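PDB 4J3Z: mandelate racemase/muconate lactonizing enzyme from Jannaschia sp., which belongs to the enolase superfamily and probably acts as an isomerase or related enzyme on a carboxylate substrate, by a reaction not yet assigned. Local coordinates for residues M74-R77 and A78-G82; G265-E268 and F269-L273. One frame throughout, in Å; residues are numbered along the deposited sequence.

Overall arrangement
Contact 1 comes first, on helix 71-80, in the family's N-terminal domain. It spans the last turns of that helix and the loop that leaves it toward helix 89-109. Contact 2 follows much later, in the enolase-like C-terminal domain. It lies on helix 266-274, in the beta-alpha-beta unit between strands 257-259 and 279-280. Each contact is local, contact 2 at the start of its helix and contact 1 over a helix end and the loop after it, so they neither nest nor cross. The centres of contact 1 and contact 2 are about 18 Å apart. Both contacts face the second subunit, whose Asp241 pairs weakly with His79 and more firmly with Thr267.

Contact 1 of 2, residues M74-R77 and A78-G82; sequences MSRR and AHSSG
This is a local contact along the C-terminal part of helix 71-80 and into the loop that follows, where Arg76 meets His79 and Ser80. Arg76 O is gripped twice by Ser80. The backbone N of Ser80 donates to Arg76 O at 2.8 Å. Ser80 OG also donates to Arg76 O, at 2.9 Å and from above the carbonyl plane. OG lies beside its own backbone N (chi1 -50°), which turns it back to the preceding turn. This is a common bond of serines in helices, made to the carbonyl four residues earlier.

The helix belongs to the N-terminal capping domain of the enolase superfamily, and Met74, Ser75 and Ala78 pack on Phe95 of helix 89-109. Ala78 N donates to Met74 O at 2.7 Å, and His79 N to Ser75 O at 2.8 Å. Arg76 and His79 run side by side. His79 CD2 sits over one guanidinium face, off toward its rim, 3.9 Å from Arg76 NH2. The two planes are 65° apart, so the groups do not stack. An alanine at Ser80 would remove the hydroxyl and is likely to leave Arg76 O with one donor fewer and Gln85 NE2 without the hydroxyl it pairs with. Arg76 NE donates to Met175 O of the second subunit, while Arg77 turns to a salt bridge with Glu66.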
ATOM      1  N   MET D  74     -30.058 -10.699  21.173  1.00 22.31           N
ATOM      2  CA  MET D  74     -31.103 -10.323  20.221  1.00 22.68           C
ATOM      3  C   MET D  74     -30.542  -9.626  18.980  1.00 23.77           C
ATOM      4  O   MET D  74     -30.967  -9.912  17.857  1.00 24.39           O
ATOM      5  CB  MET D  74     -32.171  -9.491  20.904  1.00 23.24           C
ATOM      6  CG  MET D  74     -32.966 -10.279  21.929  1.00 23.21           C
ATOM      7  SD  MET D  74     -34.213  -9.278  22.754  1.00 23.61           S
ATOM      8  CE  MET D  74     -33.216  -8.181  23.772  1.00 23.98           C
ATOM      9  N   SER D  75     -29.566  -8.740  19.179  1.00 24.00           N
ATOM     10  CA  SER D  75     -28.892  -8.066  18.061  1.00 23.62           C
ATOM     11  C   SER D  75     -28.286  -9.061  17.067  1.00 23.93           C
ATOM     12  O   SER D  75     -28.517  -8.946  15.862  1.00 24.31           O
ATOM     13  CB  SER D  75     -27.833  -7.083  18.565  1.00 23.22           C
ATOM     14  OG  SER D  75     -27.027  -6.621  17.493  1.00 23.68           O
ATOM     15  N   ARG D  76     -27.531 -10.037  17.576  1.00 23.74           N
ATOM     16  CA  ARG D  76     -27.004 -11.125  16.741  1.00 23.08           C
ATOM     17  C   ARG D  76     -28.118 -11.872  15.993  1.00 23.29           C
ATOM     18  O   ARG D  76     -28.056 -12.006  14.775  1.00 23.11           O
ATOM     19  CB  ARG D  76     -26.168 -12.110  17.567  1.00 22.67           C
ATOM     20  CG  ARG D  76     -24.783 -11.638  18.011  1.00 22.22           C
ATOM     21  CD  ARG D  76     -23.901 -11.058  16.908  1.00 21.77           C
ATOM     22  NE  ARG D  76     -23.899 -11.870  15.696  1.00 22.85           N
ATOM     23  CZ  ARG D  76     -23.099 -11.695  14.643  1.00 22.96           C
ATOM     24  NH1 ARG D  76     -22.188 -10.725  14.613  1.00 22.09           N
ATOM     25  NH2 ARG D  76     -23.211 -12.514  13.601  1.00 23.47           N
ATOM     26  N   ARG D  77     -29.126 -12.354  16.725  1.00 24.19           N
ATOM     27  CA  ARG D  77     -30.319 -12.970  16.123  1.00 24.73           C
ATOM     28  C   ARG D  77     -30.903 -12.087  15.004  1.00 26.26           C
ATOM     29  O   ARG D  77     -31.175 -12.570  13.900  1.00 26.34           O
ATOM     30  CB  ARG D  77     -31.400 -13.202  17.183  1.00 24.80           C
ATOM     31  CG  ARG D  77     -31.298 -14.483  18.015  1.00 24.56           C
ATOM     32  CD  ARG D  77     -32.622 -14.749  18.740  1.00 24.88           C
ATOM     33  NE  ARG D  77     -32.451 -15.497  19.990  1.00 25.97           N
ATOM     34  CZ  ARG D  77     -33.312 -15.519  21.009  1.00 25.54           C
ATOM     35  NH1 ARG D  77     -34.449 -14.836  20.966  1.00 24.24           N
ATOM     36  NH2 ARG D  77     -33.028 -16.231  22.093  1.00 26.27           N
ATOM     37  N   ALA D  78     -31.069 -10.790  15.285  1.00 25.90           N
ATOM     38  CA  ALA D  78     -31.731  -9.894  14.347  1.00 25.73           C
ATOM     39  C   ALA D  78     -30.858  -9.550  13.145  1.00 26.59           C
ATOM     40  O   ALA D  78     -31.379  -9.266  12.064  1.00 25.95           O
ATOM     41  CB  ALA D  78     -32.219  -8.640  15.050  1.00 25.30           C
ATOM     42  N   HIS D  79     -29.538  -9.577  13.349  1.00 27.10           N
ATOM     43  CA  HIS D  79     -28.538  -9.401  12.284  1.00 25.90           C
ATOM     44  C   HIS D  79     -28.488 -10.647  11.413  1.00 26.53           C
ATOM     45  O   HIS D  79     -28.438 -10.560  10.189  1.00 27.82           O
ATOM     46  CB  HIS D  79     -27.168  -9.134  12.917  1.00 24.97           C
ATOM     47  CG  HIS D  79     -26.048  -8.925  11.935  1.00 23.71           C
ATOM     48  ND1 HIS D  79     -25.896  -7.762  11.212  1.00 21.78           N
ATOM     49  CD2 HIS D  79     -24.996  -9.713  11.604  1.00 23.23           C
ATOM     50  CE1 HIS D  79     -24.814  -7.852  10.460  1.00 22.28           C
ATOM     51  NE2 HIS D  79     -24.246  -9.024  10.683  1.00 22.68           N
ATOM     52  N   SER D  80     -28.519 -11.809  12.057  1.00 27.23           N
ATOM     53  CA  SER D  80     -28.400 -13.099  11.378  1.00 28.02           C
ATOM     54  C   SER D  80     -29.726 -13.658  10.838  1.00 28.96           C
ATOM     55  O   SER D  80     -29.734 -14.684  10.164  1.00 28.59           O
ATOM     56  CB  SER D  80     -27.768 -14.115  12.323  1.00 28.62           C
ATOM     57  OG  SER D  80     -26.581 -13.607  12.921  1.00 28.26           O
ATOM     58  N   SER D  81     -30.838 -12.975  11.112  1.00 30.15           N
ATOM     59  CA  SER D  81     -32.171 -13.451  10.710  1.00 30.62           C
ATOM     60  C   SER D  81     -32.248 -13.952   9.267  1.00 31.16           C
ATOM     61  O   SER D  81     -31.650 -13.361   8.365  1.00 31.81           O
ATOM     62  CB  SER D  81     -33.228 -12.365  10.927  1.00 29.40           C
ATOM     63  OG  SER D  81     -34.531 -12.891  10.722  1.00 27.50           O
ATOM     64  N   GLY D  82     -32.946 -15.051   9.077  1.00 31.61           N
ATOM     65  CA  GLY D  82     -33.180 -15.622   7.790  1.00 32.89           C
ATOM     66  C   GLY D  82     -32.001 -16.055   6.983  1.00 35.72           C
ATOM     67  O   GLY D  82     -32.018 -15.955   5.788  1.00 35.95           O
TER

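Contact 2 of 2, residues G265-E268 and F269-L273; sequences GVTE and FTQAL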
ATOM      1  N   GLY D 265     -25.030  -0.961  11.024  1.00 27.47           N
ATOM      2  CA  GLY D 265     -24.100  -2.003  11.436  1.00 28.87           C
ATOM      3  C   GLY D 265     -22.685  -1.481  11.581  1.00 29.82           C
ATOM      4  O   GLY D 265     -22.151  -0.820  10.685  1.00 29.88           O
ATOM      5  N   VAL D 266     -22.079  -1.792  12.720  1.00 29.74           N
ATOM      6  CA  VAL D 266     -20.759  -1.284  13.085  1.00 30.50           C
ATOM      7  C   VAL D 266     -19.694  -1.594  12.025  1.00 31.78           C
ATOM      8  O   VAL D 266     -18.737  -0.831  11.868  1.00 34.60           O
ATOM      9  CB  VAL D 266     -20.352  -1.769  14.511  1.00 32.24           C
ATOM     10  CG1 VAL D 266     -19.818  -3.201  14.501  1.00 31.90           C
ATOM     11  CG2 VAL D 266     -19.352  -0.821  15.155  1.00 34.26           C
ATOM     12  N   THR D 267     -19.874  -2.687  11.277  1.00 30.42           N
ATOM     13  CA  THR D 267     -18.990  -3.022  10.149  1.00 27.97           C
ATOM     14  C   THR D 267     -18.984  -1.990   9.009  1.00 28.26           C
ATOM     15  O   THR D 267     -17.949  -1.784   8.360  1.00 28.83           O
ATOM     16  CB  THR D 267     -19.299  -4.415   9.565  1.00 26.94           C
ATOM     17  OG1 THR D 267     -18.256  -4.804   8.659  1.00 25.70           O
ATOM     18  CG2 THR D 267     -20.673  -4.447   8.842  1.00 25.54           C
ATOM     19  N   GLU D 268     -20.130  -1.362   8.750  1.00 27.27           N
ATOM     20  CA  GLU D 268     -20.239  -0.401   7.648  1.00 27.00           C
ATOM     21  C   GLU D 268     -19.600   0.922   8.029  1.00 27.99           C
ATOM     22  O   GLU D 268     -18.891   1.530   7.226  1.00 29.24           O
ATOM     23  CB  GLU D 268     -21.697  -0.198   7.226  1.00 26.63           C
ATOM     24  CG  GLU D 268     -22.209  -1.237   6.238  1.00 25.87           C
ATOM     25  CD  GLU D 268     -23.637  -0.991   5.764  1.00 25.94           C
ATOM     26  OE1 GLU D 268     -24.362  -0.129   6.332  1.00 25.79           O
ATOM     27  OE2 GLU D 268     -24.052  -1.690   4.818  1.00 25.49           O
ATOM     28  N   PHE D 269     -19.859   1.359   9.261  1.00 26.92           N
ATOM     29  CA  PHE D 269     -19.177   2.497   9.847  1.00 25.76           C
ATOM     30  C   PHE D 269     -17.654   2.312   9.826  1.00 25.88           C
ATOM     31  O   PHE D 269     -16.930   3.238   9.453  1.00 24.96           O
ATOM     32  CB  PHE D 269     -19.690   2.732  11.273  1.00 25.60           C
ATOM     33  CG  PHE D 269     -21.063   3.344  11.325  1.00 25.68           C
ATOM     34  CD1 PHE D 269     -22.199   2.546  11.264  1.00 26.20           C
ATOM     35  CD2 PHE D 269     -21.220   4.722  11.420  1.00 25.65           C
ATOM     36  CE1 PHE D 269     -23.467   3.104  11.300  1.00 26.39           C
ATOM     37  CE2 PHE D 269     -22.486   5.288  11.464  1.00 26.85           C
ATOM     38  CZ  PHE D 269     -23.612   4.477  11.404  1.00 26.89           C
ATOM     39  N   THR D 270     -17.189   1.118  10.226  1.00 25.75           N
ATOM     40  CA  THR D 270     -15.771   0.710  10.153  1.00 24.71           C
ATOM     41  C   THR D 270     -15.163   1.036   8.785  1.00 24.72           C
ATOM     42  O   THR D 270     -14.099   1.656   8.693  1.00 24.87           O
ATOM     43  CB  THR D 270     -15.617  -0.806  10.433  1.00 25.25           C
ATOM     44  OG1 THR D 270     -16.035  -1.094  11.774  1.00 26.54           O
ATOM     45  CG2 THR D 270     -14.177  -1.278  10.238  1.00 24.23           C
ATOM     46  N   GLN D 271     -15.852   0.621   7.728  1.00 25.58           N
ATOM     47  CA  GLN D 271     -15.436   0.929   6.352  1.00 26.29           C
ATOM     48  C   GLN D 271     -15.346   2.433   6.062  1.00 26.56           C
ATOM     49  O   GLN D 271     -14.492   2.863   5.299  1.00 27.86           O
ATOM     50  CB  GLN D 271     -16.358   0.230   5.350  1.00 26.85           C
ATOM     51  CG  GLN D 271     -15.896  -1.178   4.984  1.00 27.72           C
ATOM     52  CD  GLN D 271     -17.026  -2.194   4.916  1.00 29.27           C
ATOM     53  OE1 GLN D 271     -16.957  -3.245   5.559  1.00 29.92           O
ATOM     54  NE2 GLN D 271     -18.072  -1.896   4.128  1.00 28.78           N
ATOM     55  N   ALA D 272     -16.219   3.228   6.668  1.00 26.87           N
ATOM     56  CA  ALA D 272     -16.172   4.688   6.508  1.00 27.35           C
ATOM     57  C   ALA D 272     -14.999   5.273   7.288  1.00 27.50           C
ATOM     58  O   ALA D 272     -14.447   6.314   6.924  1.00 26.26           O
ATOM     59  CB  ALA D 272     -17.481   5.328   6.957  1.00 26.01           C
ATOM     60  N   LEU D 273     -14.631   4.600   8.373  1.00 28.80           N
ATOM     61  CA  LEU D 273     -13.482   5.005   9.176  1.00 27.99           C
ATOM     62  C   LEU D 273     -12.174   4.651   8.479  1.00 28.62           C
ATOM     63  O   LEU D 273     -11.208   5.417   8.528  1.00 30.43           O
ATOM     64  CB  LEU D 273     -13.552   4.380  10.563  1.00 27.03           C
ATOM     65  CG  LEU D 273     -14.598   4.976  11.512  1.00 26.55           C
ATOM     66  CD1 LEU D 273     -14.679   4.139  12.775  1.00 26.35           C
ATOM     67  CD2 LEU D 273     -14.306   6.433  11.854  1.00 25.28           C
TER
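Phe269 brings one edge of its ring against the carbonyl of Gly265, four residues back, at the N-cap of the helix. Phe269 CD1 lies 3.4 Å from Gly265 O, which sits in the plane of the ring. CG stands anti to the carbonyl carbon (chi1 -74°), and this carries the ring back toward the start of the helix. Gly265 O also receives a weak hydrogen bond from Phe269 N, at 3.5 Å. The shorter bond to Gly265 O is from Glu268 N, at 2.8 Å. Gly265 precedes helix 266-274, and its positive phi suits a residue without a side chain.

Thr270 holds the next carbonyl with two bonds. Its OG1 donates to Val266 O at 2.7 Å, and its backbone N donates to Val266 O at 3.0 Å. The two donors reach the oxygen from opposite faces of the carbonyl plane. Further along, Gln271 N donates to Thr267 O at 3.3 Å. The side chains of Thr267 and Gln271 lie alongside each other and point the same way, with Thr267 OG1 3.7 Å from Gln271 OE1. Thr267 OG1 hydrogen-bonds instead to Asp241 O of the second subunit.

The helix is the crossover of a beta-alpha-beta unit in the barrel domain of the enolase superfamily. Phe269 packs on Leu280 of the next strand and on Ile296 of helix 290-302. Glu268 bridges to two partners outside the contact: its OE1 accepts from Thr264 N, just before the helix, and its OE2 forms a salt bridge with Arg86 of the second subunit. Such pairing would probably steady the carboxylate in its charged form, while the hydroxyl of the buried Thr270 gives Val266 O a second donor.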